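Local structure of O-ureido-L-serine synthase (3X43) at residues Leu169-Thr174 with Arg197-Glu202; Ala268-Ala273 with Leu286-Pro291. The protein catalyses the pyridoxal-phosphate-dependent addition of hydroxyurea to O-acetyl-L-serine, giving O-ureido-L-serine for biosynthesis of the antibiotic D-cycloserine. All coordinates share one frame; numbering follows the deposited sequence.

Interaction 1: residues Leu169-Thr174 with Arg197-Glu202; sequences LDHFVT and RVVALE
V199, T174 and R197 bury the most surface where strand 197-202 runs parallel to 171-174, pairing H171 with R197, F172 with V198, V173 with V199 and T174 with A200. The short strand axes approach to 4.8 Å with a crossing angle of -20°. V199 is held to strand 171-174 through both its N and its O: the N donates to F172 O, and the O accepts from T174 N at 2.9 Å, with T174 N lying almost straight beyond the carbonyl. That same oxygen receives a CA-H...O contact from V173 CA. The V199 side chain lies alongside that of V173 and points the same way; V173 CG2 meets V199 CB at 4.0 Å. The other methyl of V173, CG1, stands anti to the backbone N (chi1 -169°) and touches L201 CD2 at 4.1 Å, where the two side chains cross nearly at a right angle.

T174 O takes the hydrogen bond of L201 N and a CA-H...O contact from A200 CA, and T174 CG2 lies 4.0 Å from V199 O. At the other end R197 N bonds to D170 O at 3.0 Å, approaching from above the carbonyl plane, while R197 O accepts from F172 N. R197 CG sits over one face of the H171 ring and V199 CG2 lies at its edge. The R197 chain then bends at chi2 and chi3, carrying the guanidinium away to a salt bridge with D238.

This is the strand pairing of a right-handed beta-alpha-beta unit whose connecting helix is 180-192. F172, T174 and V198 face that helix, packing on V185, L189 and L182, whereas H171, V173, V199 and L201 lie against helix 264-279; strand 284-290 hydrogen-bonds along the remaining edge of 171-174.

Interaction 2: residues Ala268-Ala273 with Leu286-Pro291; sequences ATVATA and LLAMLP. With PLP (pyridoxal-5'-phosphate), chain J.
T269 and A273 of helix 264-279 face A288 and L286 of strand 284-290, a helix packed on the central sheet of the large domain in the fold type II of PLP enzymes. The helix and strand segments run nearly antiparallel, at 166°, and their axes come within 7.3 Å. The small A288 and A273 are consistent with so close an approach, A288 presenting just a methyl group to the helix.

The polar part of the contact centres on T269. Its OG1 lies 2.7 Å from M289 O and also near A266 O in the preceding turn. With chi1 at 69°, OG1 stands between the backbone N and the carbonyl carbon of T269, while CG2 approaches M289 O at 3.4 Å. This rotation puts OG1 and CG2 both against M289 O. A288 CB rests 3.7 Å from the same T269 OG1.

Apolar contacts spread from there along the strand. A288 CB faces V270 CG2 and A273 CB. V270 CG2, anti to its carbonyl carbon, meets L290 CD1 at 3.8 Å, the two side chains crossing at a slant; V31 of strand 27-33 adjoins both. Toward the other end of the strand segment, L286 CD2 reaches over A273, near both its carbonyl oxygen and its methyl, and I276 and A277 continue that packing.

The third kind of contact is van der Waals contact with the cofactor. Beyond the strand, P291 belongs to the pyridoxal-phosphate pocket, and its ring also touches S265 and A266 at the beginning of the helix. S265 OG hydrogen-bonds PLP, while P291 CB lies over the face of the pyridine ring, 3.4 Å from N1 and 3.7 Å from C6.

Overall arrangement
Following the chain from the N terminus, interaction 1 comes first in sequence: strand 171-175 leads through helix 180-192 and returns as strand 197-203, closing a loop of 22 residues between the segments. Interaction 2 opens afterwards, when helix 264-279 turns back to strand 284-290 across a gap of 12 residues. The loops are in series and neither nest nor cross. Their centres are 8 Å apart, and they join because strands 171-175 and 284-290 are neighbours in one sheet, with probable hydrogen bonds from L287 N to H171 O and from V173 N to L287 O. L201 also packs on T269 and T272, so strand 197-203 of interaction 1 touches the helix of interaction 2.

Interaction 1: residues Leu169-Thr174 with Arg197-Glu202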
ATOM      1  N   LEU B 169      -9.940  12.279  16.080  1.00 29.85           N
ATOM      2  CA  LEU B 169      -8.648  12.933  16.162  1.00 33.12           C
ATOM      3  C   LEU B 169      -8.945  14.271  16.838  1.00 35.41           C
ATOM      4  O   LEU B 169      -9.822  15.021  16.385  1.00 34.76           O
ATOM      5  CB  LEU B 169      -8.058  13.153  14.758  1.00 31.94           C
ATOM      6  CG  LEU B 169      -6.726  13.914  14.704  1.00 31.34           C
ATOM      7  CD1 LEU B 169      -5.731  13.298  15.671  1.00 25.87           C
ATOM      8  CD2 LEU B 169      -6.173  13.883  13.279  1.00 31.55           C
ATOM      9  N   ASP B 170      -8.235  14.568  17.923  1.00 34.29           N
ATOM     10  CA  ASP B 170      -8.472  15.809  18.648  1.00 36.46           C
ATOM     11  C   ASP B 170      -7.296  16.774  18.692  1.00 34.29           C
ATOM     12  O   ASP B 170      -7.503  17.976  18.771  1.00 36.82           O
ATOM     13  CB  ASP B 170      -8.924  15.499  20.084  1.00 37.25           C
ATOM     14  CG  ASP B 170     -10.133  14.574  20.133  1.00 43.23           C
ATOM     15  OD1 ASP B 170     -11.197  14.956  19.588  1.00 43.62           O
ATOM     16  OD2 ASP B 170     -10.024  13.466  20.716  1.00 41.96           O
ATOM     17  N   HIS B 171      -6.071  16.257  18.650  1.00 34.84           N
ATOM     18  CA  HIS B 171      -4.874  17.106  18.707  1.00 35.23           C
ATOM     19  C   HIS B 171      -3.770  16.684  17.747  1.00 33.04           C
ATOM     20  O   HIS B 171      -3.465  15.497  17.613  1.00 33.65           O
ATOM     21  CB  HIS B 171      -4.265  17.099  20.112  1.00 37.36           C
ATOM     22  CG  HIS B 171      -5.210  17.519  21.190  1.00 38.94           C
ATOM     23  ND1 HIS B 171      -5.113  18.738  21.826  1.00 37.92           N
ATOM     24  CD2 HIS B 171      -6.257  16.877  21.759  1.00 39.08           C
ATOM     25  CE1 HIS B 171      -6.061  18.829  22.739  1.00 40.88           C
ATOM     26  NE2 HIS B 171      -6.769  17.713  22.720  1.00 40.81           N
ATOM     27  N   PHE B 172      -3.158  17.669  17.099  1.00 32.13           N
ATOM     28  CA  PHE B 172      -2.052  17.408  16.186  1.00 32.13           C
ATOM     29  C   PHE B 172      -0.891  18.232  16.722  1.00 33.13           C
ATOM     30  O   PHE B 172      -0.944  19.456  16.690  1.00 34.97           O
ATOM     31  CB  PHE B 172      -2.390  17.846  14.760  1.00 32.33           C
ATOM     32  CG  PHE B 172      -1.198  17.857  13.841  1.00 29.05           C
ATOM     33  CD1 PHE B 172      -0.643  16.668  13.393  1.00 27.10           C
ATOM     34  CD2 PHE B 172      -0.601  19.055  13.472  1.00 27.34           C
ATOM     35  CE1 PHE B 172       0.500  16.676  12.592  1.00 27.34           C
ATOM     36  CE2 PHE B 172       0.532  19.072  12.679  1.00 25.75           C
ATOM     37  CZ  PHE B 172       1.084  17.880  12.239  1.00 25.45           C
ATOM     38  N   VAL B 173       0.146  17.559  17.215  1.00 32.47           N
ATOM     39  CA  VAL B 173       1.300  18.234  17.802  1.00 31.39           C
ATOM     40  C   VAL B 173       2.573  18.239  16.971  1.00 33.75           C
ATOM     41  O   VAL B 173       3.034  17.202  16.485  1.00 34.67           O
ATOM     42  CB  VAL B 173       1.652  17.619  19.169  1.00 31.61           C
ATOM     43  CG1 VAL B 173       2.669  18.503  19.887  1.00 29.94           C
ATOM     44  CG2 VAL B 173       0.394  17.457  20.005  1.00 27.63           C
ATOM     45  N   THR B 174       3.165  19.415  16.828  1.00 33.28           N
ATOM     46  CA  THR B 174       4.398  19.513  16.067  1.00 35.27           C
ATOM     47  C   THR B 174       5.245  20.696  16.493  1.00 35.60           C
ATOM     48  O   THR B 174       4.743  21.678  17.043  1.00 37.77           O
ATOM     49  CB  THR B 174       4.122  19.645  14.552  1.00 30.29           C
ATOM     50  OG1 THR B 174       5.364  19.701  13.846  1.00 36.50           O
ATOM     51  CG2 THR B 174       3.342  20.904  14.260  1.00 30.90           C
ATOM     52  N   ARG B 197      -7.246  20.454  17.084  1.00 41.22           N
ATOM     53  CA  ARG B 197      -6.432  21.562  17.571  1.00 43.27           C
ATOM     54  C   ARG B 197      -4.995  21.392  17.084  1.00 43.25           C
ATOM     55  O   ARG B 197      -4.369  20.359  17.329  1.00 45.18           O
ATOM     56  CB  ARG B 197      -6.436  21.620  19.109  1.00 45.83           C
ATOM     57  CG  ARG B 197      -7.785  21.330  19.768  1.00 49.26           C
ATOM     58  CD  ARG B 197      -8.575  22.606  20.068  1.00 50.13           C
ATOM     59  NE  ARG B 197      -7.746  23.667  20.643  1.00 51.84           N
ATOM     60  CZ  ARG B 197      -8.074  24.961  20.649  1.00 51.86           C
ATOM     61  NH1 ARG B 197      -9.218  25.368  20.111  1.00 49.40           N
ATOM     62  NH2 ARG B 197      -7.245  25.854  21.181  1.00 49.33           N
ATOM     63  N   VAL B 198      -4.486  22.402  16.381  1.00 42.56           N
ATOM     64  CA  VAL B 198      -3.122  22.390  15.870  1.00 38.98           C
ATOM     65  C   VAL B 198      -2.235  22.929  16.993  1.00 38.67           C
ATOM     66  O   VAL B 198      -2.315  24.103  17.358  1.00 41.52           O
ATOM     67  CB  VAL B 198      -3.000  23.283  14.605  1.00 38.42           C
ATOM     68  CG1 VAL B 198      -1.555  23.338  14.122  1.00 36.53           C
ATOM     69  CG2 VAL B 198      -3.894  22.743  13.511  1.00 34.55           C
ATOM     70  N   VAL B 199      -1.401  22.061  17.547  1.00 36.38           N
ATOM     71  CA  VAL B 199      -0.533  22.432  18.651  1.00 35.71           C
ATOM     72  C   VAL B 199       0.914  22.602  18.214  1.00 38.00           C
ATOM     73  O   VAL B 199       1.564  21.641  17.803  1.00 38.14           O
ATOM     74  CB  VAL B 199      -0.592  21.360  19.756  1.00 36.10           C
ATOM     75  CG1 VAL B 199       0.202  21.810  20.964  1.00 35.72           C
ATOM     76  CG2 VAL B 199      -2.049  21.081  20.136  1.00 34.64           C
ATOM     77  N   ALA B 200       1.418  23.827  18.309  1.00 38.57           N
ATOM     78  CA  ALA B 200       2.793  24.107  17.926  1.00 40.60           C
ATOM     79  C   ALA B 200       3.634  24.371  19.166  1.00 42.62           C
ATOM     80  O   ALA B 200       3.306  25.232  19.983  1.00 42.01           O
ATOM     81  CB  ALA B 200       2.844  25.307  16.986  1.00 40.58           C
ATOM     82  N   LEU B 201       4.725  23.629  19.299  1.00 43.48           N
ATOM     83  CA  LEU B 201       5.593  23.781  20.446  1.00 44.62           C
ATOM     84  C   LEU B 201       6.897  24.465  20.093  1.00 45.30           C
ATOM     85  O   LEU B 201       7.336  24.439  18.946  1.00 46.81           O
ATOM     86  CB  LEU B 201       5.873  22.413  21.075  1.00 46.93           C
ATOM     87  CG  LEU B 201       6.783  21.439  20.326  1.00 46.70           C
ATOM     88  CD1 LEU B 201       8.241  21.726  20.644  1.00 46.11           C
ATOM     89  CD2 LEU B 201       6.432  20.027  20.731  1.00 47.63           C
ATOM     90  N   GLU B 202       7.507  25.070  21.105  1.00 45.68           N
ATOM     91  CA  GLU B 202       8.774  25.772  20.966  1.00 43.90           C
ATOM     92  C   GLU B 202       9.659  25.422  22.157  1.00 43.99           C
ATOM     93  O   GLU B 202       9.163  25.174  23.257  1.00 42.77           O
ATOM     94  CB  GLU B 202       8.541  27.280  20.977  1.00 46.66           C
ATOM     95  CG  GLU B 202       8.088  27.876  19.665  1.00 46.16           C
ATOM     96  CD  GLU B 202       8.243  29.383  19.656  1.00 47.12           C
ATOM     97  OE1 GLU B 202       9.101  29.898  18.896  1.00 41.88           O
ATOM     98  OE2 GLU B 202       7.507  30.044  20.425  1.00 43.79           O
TER

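Interaction 2: residues Ala268-Ala273 with Leu286-Pro291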
ATOM      1  N   ALA B 268      10.155  15.797  22.062  1.00 31.59           N
ATOM      2  CA  ALA B 268       9.449  17.002  22.462  1.00 34.24           C
ATOM      3  C   ALA B 268       7.962  16.911  22.111  1.00 36.74           C
ATOM      4  O   ALA B 268       7.099  17.166  22.966  1.00 37.80           O
ATOM      5  CB  ALA B 268      10.069  18.212  21.797  1.00 35.39           C
ATOM      6  N   THR B 269       7.662  16.548  20.865  1.00 32.29           N
ATOM      7  CA  THR B 269       6.268  16.440  20.439  1.00 32.58           C
ATOM      8  C   THR B 269       5.506  15.397  21.254  1.00 31.98           C
ATOM      9  O   THR B 269       4.355  15.613  21.633  1.00 33.69           O
ATOM     10  CB  THR B 269       6.142  16.077  18.916  1.00 30.07           C
ATOM     11  OG1 THR B 269       6.582  14.731  18.697  1.00 30.33           O
ATOM     12  CG2 THR B 269       6.963  17.027  18.062  1.00 22.25           C
ATOM     13  N   VAL B 270       6.138  14.258  21.517  1.00 33.09           N
ATOM     14  CA  VAL B 270       5.473  13.224  22.292  1.00 35.02           C
ATOM     15  C   VAL B 270       5.221  13.718  23.723  1.00 33.54           C
ATOM     16  O   VAL B 270       4.150  13.473  24.294  1.00 32.40           O
ATOM     17  CB  VAL B 270       6.293  11.915  22.291  1.00 32.83           C
ATOM     18  CG1 VAL B 270       5.646  10.876  23.206  1.00 31.49           C
ATOM     19  CG2 VAL B 270       6.365  11.370  20.877  1.00 32.83           C
ATOM     20  N   ALA B 271       6.194  14.437  24.281  1.00 32.77           N
ATOM     21  CA  ALA B 271       6.064  14.988  25.634  1.00 34.64           C
ATOM     22  C   ALA B 271       4.856  15.917  25.714  1.00 36.81           C
ATOM     23  O   ALA B 271       4.047  15.816  26.644  1.00 38.27           O
ATOM     24  CB  ALA B 271       7.332  15.751  26.028  1.00 34.32           C
ATOM     25  N   THR B 272       4.738  16.819  24.742  1.00 35.95           N
ATOM     26  CA  THR B 272       3.615  17.756  24.694  1.00 36.31           C
ATOM     27  C   THR B 272       2.299  16.984  24.618  1.00 36.90           C
ATOM     28  O   THR B 272       1.326  17.328  25.284  1.00 37.55           O
ATOM     29  CB  THR B 272       3.695  18.685  23.460  1.00 35.61           C
ATOM     30  OG1 THR B 272       4.940  19.393  23.466  1.00 33.41           O
ATOM     31  CG2 THR B 272       2.552  19.684  23.473  1.00 34.28           C
ATOM     32  N   ALA B 273       2.274  15.938  23.801  1.00 39.01           N
ATOM     33  CA  ALA B 273       1.074  15.121  23.644  1.00 38.82           C
ATOM     34  C   ALA B 273       0.679  14.483  24.970  1.00 38.08           C
ATOM     35  O   ALA B 273      -0.487  14.528  25.374  1.00 37.96           O
ATOM     36  CB  ALA B 273       1.311  14.028  22.592  1.00 38.72           C
ATOM     37  N   LEU B 286      -4.679  11.889  20.176  1.00 32.82           N
ATOM     38  CA  LEU B 286      -3.646  12.855  19.823  1.00 33.26           C
ATOM     39  C   LEU B 286      -2.689  12.295  18.776  1.00 35.07           C
ATOM     40  O   LEU B 286      -2.465  11.088  18.710  1.00 36.96           O
ATOM     41  CB  LEU B 286      -2.856  13.253  21.071  1.00 30.84           C
ATOM     42  CG  LEU B 286      -3.666  13.975  22.158  1.00 32.94           C
ATOM     43  CD1 LEU B 286      -4.086  12.978  23.241  1.00 30.32           C
ATOM     44  CD2 LEU B 286      -2.835  15.096  22.754  1.00 25.40           C
ATOM     45  N   LEU B 287      -2.127  13.177  17.954  1.00 34.19           N
ATOM     46  CA  LEU B 287      -1.171  12.757  16.933  1.00 29.23           C
ATOM     47  C   LEU B 287       0.079  13.614  17.079  1.00 28.51           C
ATOM     48  O   LEU B 287       0.002  14.837  17.114  1.00 30.02           O
ATOM     49  CB  LEU B 287      -1.755  12.928  15.526  1.00 28.99           C
ATOM     50  CG  LEU B 287      -0.773  12.678  14.370  1.00 27.50           C
ATOM     51  CD1 LEU B 287      -0.136  11.319  14.533  1.00 20.94           C
ATOM     52  CD2 LEU B 287      -1.509  12.739  13.035  1.00 25.38           C
ATOM     53  N   ALA B 288       1.229  12.966  17.179  1.00 26.62           N
ATOM     54  CA  ALA B 288       2.485  13.676  17.329  1.00 25.42           C
ATOM     55  C   ALA B 288       3.421  13.320  16.173  1.00 28.12           C
ATOM     56  O   ALA B 288       3.428  12.178  15.710  1.00 28.87           O
ATOM     57  CB  ALA B 288       3.126  13.301  18.659  1.00 22.79           C
ATOM     58  N   MET B 289       4.198  14.301  15.712  1.00 27.86           N
ATOM     59  CA  MET B 289       5.151  14.103  14.613  1.00 29.24           C
ATOM     60  C   MET B 289       6.524  13.685  15.131  1.00 28.23           C
ATOM     61  O   MET B 289       7.069  14.322  16.022  1.00 33.05           O
ATOM     62  CB  MET B 289       5.329  15.394  13.799  1.00 26.73           C
ATOM     63  CG  MET B 289       4.112  15.847  12.996  1.00 25.85           C
ATOM     64  SD  MET B 289       3.679  14.763  11.613  1.00 33.12           S
ATOM     65  CE  MET B 289       5.215  14.663  10.691  1.00 23.76           C
ATOM     66  N   LEU B 290       7.079  12.625  14.549  1.00 27.97           N
ATOM     67  CA  LEU B 290       8.399  12.100  14.903  1.00 26.14           C
ATOM     68  C   LEU B 290       9.264  12.427  13.670  1.00 26.87           C
ATOM     69  O   LEU B 290       9.380  11.625  12.747  1.00 25.03           O
ATOM     70  CB  LEU B 290       8.312  10.585  15.097  1.00 26.28           C
ATOM     71  CG  LEU B 290       8.079  10.035  16.503  1.00 30.30           C
ATOM     72  CD1 LEU B 290       6.988  10.815  17.208  1.00 19.77           C
ATOM     73  CD2 LEU B 290       7.720   8.569  16.401  1.00 28.71           C
ATOM     74  N   PRO B 291       9.916  13.591  13.671  1.00 26.47           N
ATOM     75  CA  PRO B 291      10.742  14.011  12.532  1.00 29.42           C
ATOM     76  C   PRO B 291      11.922  13.192  12.023  1.00 31.14           C
ATOM     77  O   PRO B 291      12.212  13.230  10.830  1.00 34.52           O
ATOM     78  CB  PRO B 291      11.151  15.446  12.899  1.00 27.80           C
ATOM     79  CG  PRO B 291      10.180  15.855  14.004  1.00 26.64           C
ATOM     80  CD  PRO B 291       9.941  14.587  14.756  1.00 22.18           C
TER
HETATM   81  N1  PLP J 401      12.905  18.188  13.867  1.00 35.43           N
HETATM   82  C2  PLP J 401      14.018  17.834  13.097  1.00 38.66           C
HETATM   83  C2A PLP J 401      15.077  16.890  13.624  1.00 38.22           C
HETATM   84  C3  PLP J 401      14.109  18.377  11.845  1.00 41.01           C
HETATM   85  O3  PLP J 401      15.118  18.036  11.022  1.00 40.92           O
HETATM   86  C4  PLP J 401      13.093  19.267  11.408  1.00 38.93           C
HETATM   87  C4A PLP J 401      13.163  19.843   9.934  1.00 39.85           C
HETATM   88  C5  PLP J 401      12.002  19.582  12.267  1.00 39.49           C
HETATM   89  C6  PLP J 401      11.939  19.026  13.460  1.00 39.28           C
HETATM   90  C5A PLP J 401      10.967  20.664  11.970  1.00 38.37           C
HETATM   91  O4P PLP J 401      10.204  20.426  10.780  1.00 41.91           O
HETATM   92  P   PLP J 401       9.767  21.590   9.781  1.00 39.27           P
HETATM   93  O1P PLP J 401      11.001  22.171   9.260  1.00 34.42           O
HETATM   94  O2P PLP J 401       8.967  20.978   8.725  1.00 37.12           O
HETATM   95  O3P PLP J 401       8.984  22.548  10.558  1.00 31.57           O